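Local coordinates for outer surface protein (Bacillus cereus ATCC 14579, PDB 1X7F) that probably acts as a 6-phospho-N-acetylmuramidase, hydrolysing 6-phosphorylated muramyl disaccharides during recycling of bacterial cell-wall material, at residues S148-Y153 / F186-E191; G169-Y174 / L220-E225. All blocks are in the same frame, centred on the assembly; numbering follows the deposited sequence.

Contact 1. Residues S148-Y153 / F186-E191; sequences SNDIAY and FIRCSE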
ATOM      1  N   SER A 148       5.414  11.457   9.147  1.00 36.81           N
ATOM      2  CA  SER A 148       6.511  11.896   8.287  1.00 38.10           C
ATOM      3  C   SER A 148       7.655  12.696   8.933  1.00 39.10           C
ATOM      4  O   SER A 148       8.558  13.135   8.230  1.00 40.48           O
ATOM      5  CB  SER A 148       5.967  12.649   7.065  1.00 38.27           C
ATOM      6  OG  SER A 148       5.019  11.864   6.363  1.00 36.79           O
ATOM      7  N   ASN A 149       7.611  12.876  10.250  0.50 39.44           N
ATOM      8  CA  ASN A 149       8.683  13.543  10.979  0.50 39.71           C
ATOM      9  C   ASN A 149       9.450  12.512  11.805  0.50 40.76           C
ATOM     10  O   ASN A 149       8.906  11.913  12.737  0.50 40.81           O
ATOM     11  CB  ASN A 149       8.119  14.654  11.874  0.50 39.13           C
ATOM     12  CG  ASN A 149       9.147  15.743  12.203  0.50 38.02           C
ATOM     13  OD1 ASN A 149      10.326  15.653  11.849  0.50 33.91           O
ATOM     14  ND2 ASN A 149       8.686  16.786  12.883  0.50 36.84           N
ATOM     15  N   ASP A 150      10.716  12.308  11.446  1.00 41.53           N
ATOM     16  CA  ASP A 150      11.548  11.257  12.040  1.00 41.98           C
ATOM     17  C   ASP A 150      12.208  11.694  13.345  1.00 41.81           C
ATOM     18  O   ASP A 150      13.433  11.796  13.447  1.00 41.93           O
ATOM     19  CB  ASP A 150      12.585  10.770  11.013  1.00 42.53           C
ATOM     20  CG  ASP A 150      13.505   9.677  11.553  1.00 43.17           C
ATOM     21  OD1 ASP A 150      13.059   8.819  12.358  1.00 43.35           O
ATOM     22  OD2 ASP A 150      14.704   9.608  11.211  1.00 43.75           O
ATOM     23  N   ILE A 151      11.373  11.940  14.345  1.00 41.93           N
ATOM     24  CA  ILE A 151      11.826  12.348  15.665  1.00 41.61           C
ATOM     25  C   ILE A 151      11.098  11.534  16.736  1.00 42.12           C
ATOM     26  O   ILE A 151      10.084  10.880  16.445  1.00 42.11           O
ATOM     27  CB  ILE A 151      11.600  13.861  15.876  1.00 41.59           C
ATOM     28  CG1 ILE A 151      10.170  14.251  15.485  1.00 41.74           C
ATOM     29  CG2 ILE A 151      12.629  14.669  15.085  1.00 41.70           C
ATOM     30  CD1 ILE A 151       9.635  15.481  16.200  1.00 43.26           C
ATOM     31  N   ALA A 152      11.627  11.563  17.962  1.00 41.92           N
ATOM     32  CA  ALA A 152      11.014  10.883  19.101  1.00 42.15           C
ATOM     33  C   ALA A 152       9.780  11.655  19.584  1.00 42.33           C
ATOM     34  O   ALA A 152       9.736  12.179  20.704  1.00 42.27           O
ATOM     35  CB  ALA A 152      12.029  10.706  20.223  1.00 42.39           C
ATOM     36  N   TYR A 153       8.785  11.713  18.701  1.00 42.57           N
ATOM     37  CA  TYR A 153       7.547  12.467  18.885  1.00 42.58           C
ATOM     38  C   TYR A 153       6.603  11.696  19.804  1.00 42.82           C
ATOM     39  O   TYR A 153       6.094  12.248  20.792  1.00 43.00           O
ATOM     40  CB  TYR A 153       6.915  12.722  17.505  1.00 42.11           C
ATOM     41  CG  TYR A 153       5.643  13.553  17.463  1.00 41.66           C
ATOM     42  CD1 TYR A 153       4.649  13.266  16.527  1.00 41.29           C
ATOM     43  CD2 TYR A 153       5.433  14.624  18.338  1.00 41.33           C
ATOM     44  CE1 TYR A 153       3.482  14.017  16.462  1.00 39.76           C
ATOM     45  CE2 TYR A 153       4.257  15.380  18.280  1.00 40.08           C
ATOM     46  CZ  TYR A 153       3.290  15.062  17.339  1.00 38.62           C
ATOM     47  OH  TYR A 153       2.129  15.783  17.251  1.00 38.47           O
ATOM     48  N   PHE A 186      11.518   7.159   4.981  1.00 34.88           N
ATOM     49  CA  PHE A 186      10.128   6.709   5.095  1.00 33.68           C
ATOM     50  C   PHE A 186       9.970   5.487   6.006  1.00 34.26           C
ATOM     51  O   PHE A 186       9.004   5.389   6.774  1.00 34.31           O
ATOM     52  CB  PHE A 186       9.585   6.412   3.693  1.00 33.36           C
ATOM     53  CG  PHE A 186       8.338   5.562   3.677  1.00 33.38           C
ATOM     54  CD1 PHE A 186       7.077   6.152   3.769  1.00 32.53           C
ATOM     55  CD2 PHE A 186       8.423   4.181   3.566  1.00 35.46           C
ATOM     56  CE1 PHE A 186       5.933   5.382   3.755  1.00 32.14           C
ATOM     57  CE2 PHE A 186       7.268   3.396   3.548  1.00 35.26           C
ATOM     58  CZ  PHE A 186       6.025   4.003   3.643  1.00 35.08           C
ATOM     59  N   ILE A 187      10.920   4.557   5.905  1.00 34.38           N
ATOM     60  CA  ILE A 187      10.947   3.362   6.743  1.00 33.78           C
ATOM     61  C   ILE A 187      11.246   3.696   8.208  1.00 33.88           C
ATOM     62  O   ILE A 187      10.536   3.230   9.095  1.00 34.76           O
ATOM     63  CB  ILE A 187      11.948   2.322   6.161  1.00 34.09           C
ATOM     64  CG1 ILE A 187      11.471   1.790   4.788  1.00 33.63           C
ATOM     65  CG2 ILE A 187      12.246   1.194   7.169  1.00 33.10           C
ATOM     66  CD1 ILE A 187      10.213   0.884   4.796  1.00 33.96           C
ATOM     67  N   ARG A 188      12.286   4.490   8.466  1.00 33.61           N
ATOM     68  CA  ARG A 188      12.583   4.940   9.837  1.00 35.02           C
ATOM     69  C   ARG A 188      11.339   5.548  10.503  1.00 35.08           C
ATOM     70  O   ARG A 188      10.999   5.179  11.626  1.00 36.12           O
ATOM     71  CB  ARG A 188      13.754   5.946   9.883  1.00 34.14           C
ATOM     72  CG  ARG A 188      15.138   5.333   9.650  1.00 35.38           C
ATOM     73  CD  ARG A 188      16.338   6.231  10.023  1.00 35.58           C
ATOM     74  NE  ARG A 188      16.249   7.585   9.470  1.00 40.96           N
ATOM     75  CZ  ARG A 188      16.679   7.960   8.257  1.00 44.35           C
ATOM     76  NH1 ARG A 188      17.251   7.090   7.427  1.00 45.51           N
ATOM     77  NH2 ARG A 188      16.547   9.224   7.872  1.00 44.35           N
ATOM     78  N   CYS A 189      10.677   6.464   9.796  1.00 35.19           N
ATOM     79  CA  CYS A 189       9.448   7.111  10.265  1.00 35.14           C
ATOM     80  C   CYS A 189       8.360   6.105  10.602  1.00 34.73           C
ATOM     81  O   CYS A 189       7.786   6.147  11.688  1.00 34.03           O
ATOM     82  CB  CYS A 189       8.895   8.073   9.208  1.00 35.57           C
ATOM     83  SG  CYS A 189       9.833   9.585   8.942  1.00 35.34           S
ATOM     84  N   SER A 190       8.072   5.221   9.652  1.00 34.88           N
ATOM     85  CA  SER A 190       7.041   4.197   9.821  1.00 35.18           C
ATOM     86  C   SER A 190       7.354   3.174  10.927  1.00 35.66           C
ATOM     87  O   SER A 190       6.439   2.684  11.585  1.00 36.15           O
ATOM     88  CB  SER A 190       6.778   3.487   8.491  1.00 34.84           C
ATOM     89  OG  SER A 190       6.542   4.421   7.462  1.00 31.64           O
ATOM     90  N   GLU A 191       8.637   2.861  11.116  0.50 35.88           N
ATOM     91  CA  GLU A 191       9.081   1.938  12.174  0.50 36.30           C
ATOM     92  C   GLU A 191       8.920   2.494  13.593  0.50 36.46           C
ATOM     93  O   GLU A 191       8.837   1.731  14.551  0.50 36.43           O
ATOM     94  CB  GLU A 191      10.533   1.507  11.947  0.50 35.88           C
ATOM     95  CG  GLU A 191      10.673   0.288  11.050  0.50 36.49           C
ATOM     96  CD  GLU A 191      12.114  -0.053  10.721  0.50 36.92           C
ATOM     97  OE1 GLU A 191      12.374  -1.218  10.341  0.50 36.09           O
ATOM     98  OE2 GLU A 191      12.984   0.841  10.835  0.50 38.24           O
TER
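Asp-150 meets Arg-188 and Cys-189 where the loop following strand 142-146 of the (beta/alpha)8 barrel lies against helix 183-195. Asp-150 is the centre of an inverse gamma turn, and its CG stands anti to the backbone N (chi1 180°), a torsion that carries the carboxylate over to the helix. There OD2 accepts a nearly straight salt-bridge hydrogen bond from Arg-188 NE, 3.1 Å away. OD2 lies at the edge of the guanidinium, in its plane, whereas NE comes from above the carboxylate plane; the two flat groups are turned 49° apart. The arginine chain bends at chi3 (-49°), which turns NE toward the loop; a long, flexible side chain suits this solvent-exposed face of the helix. Asp-150 OD1 forms a second salt bridge, with Arg-192, so the carboxylate joins two helix arginines and its negative charge is probably well balanced. On the buried side a compact thiol fits close to the loop: Cys-189 SG is 3.6 Å from Asp-150 CB and 3.8 Å from Ser-148 C. Within the helix, Phe-186 O takes two bonds from opposite faces of its carbonyl plane, from Ser-190 N and, at 2.7 Å, from Ser-190 OG.

Contact 2. Residues G169-Y174 / L220-E225; sequences GCHNFY and LCTLEE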
ATOM      1  N   GLY A 169      -1.747   7.244  13.046  1.00 34.45           N
ATOM      2  CA  GLY A 169      -0.750   7.995  12.328  1.00 34.64           C
ATOM      3  C   GLY A 169      -0.953   7.957  10.823  1.00 35.54           C
ATOM      4  O   GLY A 169      -1.317   6.919  10.257  1.00 36.00           O
ATOM      5  N   CYS A 170      -0.712   9.090  10.170  1.00 34.71           N
ATOM      6  CA  CYS A 170      -0.702   9.119   8.717  1.00 34.49           C
ATOM      7  C   CYS A 170       0.416  10.014   8.215  1.00 33.99           C
ATOM      8  O   CYS A 170       0.631  11.110   8.727  1.00 34.08           O
ATOM      9  CB  CYS A 170      -2.058   9.564   8.159  1.00 33.31           C
ATOM     10  SG  CYS A 170      -2.187   9.516   6.363  1.00 36.59           S
ATOM     11  N   HIS A 171       1.127   9.519   7.210  1.00 33.91           N
ATOM     12  CA  HIS A 171       2.154  10.275   6.520  1.00 33.40           C
ATOM     13  C   HIS A 171       1.573  11.472   5.779  1.00 33.75           C
ATOM     14  O   HIS A 171       0.363  11.504   5.524  1.00 33.70           O
ATOM     15  CB  HIS A 171       2.820   9.378   5.503  1.00 33.00           C
ATOM     16  CG  HIS A 171       3.932   8.552   6.055  1.00 31.95           C
ATOM     17  ND1 HIS A 171       5.216   9.036   6.200  1.00 30.70           N
ATOM     18  CD2 HIS A 171       3.969   7.257   6.445  1.00 30.98           C
ATOM     19  CE1 HIS A 171       5.992   8.081   6.680  1.00 30.59           C
ATOM     20  NE2 HIS A 171       5.255   6.995   6.845  1.00 33.45           N
ATOM     21  N   ASN A 172       2.435  12.440   5.432  1.00 33.52           N
ATOM     22  CA  ASN A 172       2.073  13.519   4.507  1.00 33.79           C
ATOM     23  C   ASN A 172       2.037  12.988   3.080  1.00 34.20           C
ATOM     24  O   ASN A 172       2.579  11.918   2.786  1.00 33.48           O
ATOM     25  CB  ASN A 172       3.085  14.664   4.540  1.00 33.40           C
ATOM     26  CG  ASN A 172       2.890  15.611   5.702  1.00 35.76           C
ATOM     27  OD1 ASN A 172       1.770  15.918   6.113  1.00 36.48           O
ATOM     28  ND2 ASN A 172       4.003  16.114   6.225  1.00 40.17           N
ATOM     29  N   PHE A 173       1.407  13.741   2.185  1.00 34.53           N
ATOM     30  CA  PHE A 173       1.614  13.509   0.766  1.00 34.99           C
ATOM     31  C   PHE A 173       2.327  14.739   0.236  1.00 34.60           C
ATOM     32  O   PHE A 173       2.428  15.741   0.952  1.00 33.05           O
ATOM     33  CB  PHE A 173       0.320  13.166  -0.002  1.00 34.25           C
ATOM     34  CG  PHE A 173      -0.786  14.201   0.111  1.00 35.17           C
ATOM     35  CD1 PHE A 173      -0.573  15.530  -0.237  1.00 31.14           C
ATOM     36  CD2 PHE A 173      -2.078  13.803   0.486  1.00 35.58           C
ATOM     37  CE1 PHE A 173      -1.589  16.470  -0.165  1.00 33.31           C
ATOM     38  CE2 PHE A 173      -3.115  14.725   0.564  1.00 35.21           C
ATOM     39  CZ  PHE A 173      -2.870  16.075   0.245  1.00 37.41           C
ATOM     40  N   TYR A 174       2.831  14.657  -1.002  1.00 34.51           N
ATOM     41  CA  TYR A 174       3.724  15.700  -1.546  1.00 33.87           C
ATOM     42  C   TYR A 174       3.336  16.103  -2.968  1.00 34.43           C
ATOM     43  O   TYR A 174       3.638  15.376  -3.930  1.00 35.34           O
ATOM     44  CB  TYR A 174       5.192  15.242  -1.435  1.00 33.02           C
ATOM     45  CG  TYR A 174       5.582  15.081   0.008  1.00 31.79           C
ATOM     46  CD1 TYR A 174       5.383  13.864   0.676  1.00 31.94           C
ATOM     47  CD2 TYR A 174       6.084  16.173   0.739  1.00 32.20           C
ATOM     48  CE1 TYR A 174       5.693  13.734   2.043  1.00 30.23           C
ATOM     49  CE2 TYR A 174       6.410  16.049   2.094  1.00 29.04           C
ATOM     50  CZ  TYR A 174       6.203  14.833   2.732  1.00 30.69           C
ATOM     51  OH  TYR A 174       6.517  14.712   4.069  1.00 32.98           O
ATOM     52  N   LEU A 220      -0.265  13.114  -5.624  1.00 35.39           N
ATOM     53  CA  LEU A 220      -0.366  13.206  -4.167  1.00 35.70           C
ATOM     54  C   LEU A 220      -0.042  11.871  -3.503  1.00 36.37           C
ATOM     55  O   LEU A 220      -0.935  11.117  -3.110  1.00 37.15           O
ATOM     56  CB  LEU A 220      -1.766  13.715  -3.749  1.00 34.57           C
ATOM     57  CG  LEU A 220      -2.240  15.062  -4.326  1.00 34.70           C
ATOM     58  CD1 LEU A 220      -3.570  15.489  -3.713  1.00 31.34           C
ATOM     59  CD2 LEU A 220      -1.206  16.178  -4.097  1.00 35.55           C
ATOM     60  N   CYS A 221       1.247  11.567  -3.404  1.00 36.09           N
ATOM     61  CA  CYS A 221       1.698  10.343  -2.746  1.00 35.08           C
ATOM     62  C   CYS A 221       2.721  10.702  -1.683  1.00 34.78           C
ATOM     63  O   CYS A 221       3.227  11.829  -1.653  1.00 34.04           O
ATOM     64  CB  CYS A 221       2.314   9.375  -3.765  1.00 35.32           C
ATOM     65  SG  CYS A 221       3.585  10.163  -4.776  1.00 37.47           S
ATOM     66  N   THR A 222       3.007   9.743  -0.807  1.00 34.90           N
ATOM     67  CA  THR A 222       3.981   9.918   0.269  1.00 34.89           C
ATOM     68  C   THR A 222       5.424   9.671  -0.187  1.00 35.04           C
ATOM     69  O   THR A 222       6.302  10.512   0.028  1.00 36.16           O
ATOM     70  CB  THR A 222       3.648   8.967   1.425  1.00 35.35           C
ATOM     71  OG1 THR A 222       2.411   9.364   2.035  1.00 34.67           O
ATOM     72  CG2 THR A 222       4.692   9.101   2.540  1.00 34.53           C
ATOM     73  N   LEU A 223       5.666   8.505  -0.783  1.00 34.47           N
ATOM     74  CA  LEU A 223       6.997   8.161  -1.300  1.00 35.91           C
ATOM     75  C   LEU A 223       7.188   8.831  -2.646  1.00 35.81           C
ATOM     76  O   LEU A 223       6.306   8.746  -3.521  1.00 36.42           O
ATOM     77  CB  LEU A 223       7.153   6.636  -1.469  1.00 34.24           C
ATOM     78  CG  LEU A 223       7.569   5.855  -0.221  1.00 36.71           C
ATOM     79  CD1 LEU A 223       7.156   4.370  -0.321  1.00 34.21           C
ATOM     80  CD2 LEU A 223       9.079   6.002   0.091  1.00 30.99           C
ATOM     81  N   GLU A 224       8.335   9.473  -2.832  1.00 35.90           N
ATOM     82  CA  GLU A 224       8.609  10.091  -4.128  1.00 36.17           C
ATOM     83  C   GLU A 224       8.599   9.057  -5.251  1.00 36.15           C
ATOM     84  O   GLU A 224       8.087   9.334  -6.338  1.00 37.20           O
ATOM     85  CB  GLU A 224       9.932  10.888  -4.120  1.00 36.49           C
ATOM     86  CG  GLU A 224      10.198  11.655  -5.410  1.00 32.68           C
ATOM     87  CD  GLU A 224       9.041  12.568  -5.797  1.00 37.50           C
ATOM     88  OE1 GLU A 224       8.392  13.128  -4.888  1.00 37.31           O
ATOM     89  OE2 GLU A 224       8.781  12.751  -7.015  1.00 35.90           O
ATOM     90  N   GLU A 225       9.121   7.862  -4.972  1.00 36.51           N
ATOM     91  CA  GLU A 225       9.294   6.824  -6.009  1.00 36.42           C
ATOM     92  C   GLU A 225       7.971   6.308  -6.568  1.00 37.08           C
ATOM     93  O   GLU A 225       7.944   5.646  -7.617  1.00 38.15           O
ATOM     94  CB  GLU A 225      10.150   5.659  -5.482  1.00 36.26           C
ATOM     95  CG  GLU A 225       9.519   4.916  -4.298  1.00 34.77           C
ATOM     96  CD  GLU A 225      10.543   4.100  -3.540  1.00 36.23           C
ATOM     97  OE1 GLU A 225      11.416   4.700  -2.857  1.00 37.50           O
ATOM     98  OE2 GLU A 225      10.478   2.856  -3.623  1.00 36.38           O
TER
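One face of the Phe-173 ring is covered by Leu-220, whose CB stands 4.2 Å from the ring centroid and 17° off its normal, a CH-pi contact offset toward the rim. The two side chains run side by side in the same direction, so the leucine's branched end follows the ring outward and CD2 comes to 4.0 Å from Phe-173 CE1. A broad apolar ring and a branched aliphatic chain suit such lengthwise packing. At the edge of the Tyr-174 ring, near its plane, lies Cys-221 O; Thr-222 O approaches the same ring, 3.5 Å from Tyr-174 CD1. The His-171 ring stacks on Phe-186 of helix 183-195 and meets the methyl CG2 of Thr-222 at 3.6 Å from its CG. These residues belong to the (beta/alpha)8 barrel: residues 171-174 continue from the end of strand 167-170, while the long loop after strand 201-204 contributes residues 220-225. Two bonds join the loops, one from Tyr-174 N to Cys-221 O, bent at 135°. The other uses the Thr-222 hydroxyl, where OG1 donates to Asn-172 O across 2.7 Å while also bonding Phe-203 N of strand 201-204. Threonine fits here because its two branches divide the work: with OG1 beside the backbone N (chi1 -67°) the hydroxyl meets the Asn-172 carbonyl, and CG2 packs on His-171 CB at 3.5 Å.

In the fold
The two contacts lie about 13 Å apart, centre to centre, in the same (beta/alpha)8 barrel. Their segments alternate along the chain: 148-153, 169-174, 186-191, then 220-225. They thus draw on the loops after three successive strands, 142-146, 167-170 and 201-204, and on helix 183-195. The two contacts touch directly. Ser-148 OG probably hydrogen-bonds both Asn-172 N and His-171 ND1, while His-171 NE2 bonds Ser-190 OG, so one imidazole spans both segments of contact 1. Together they knit the barrel at the C-terminal ends of neighbouring strands, the side where barrel enzymes usually carry their active site.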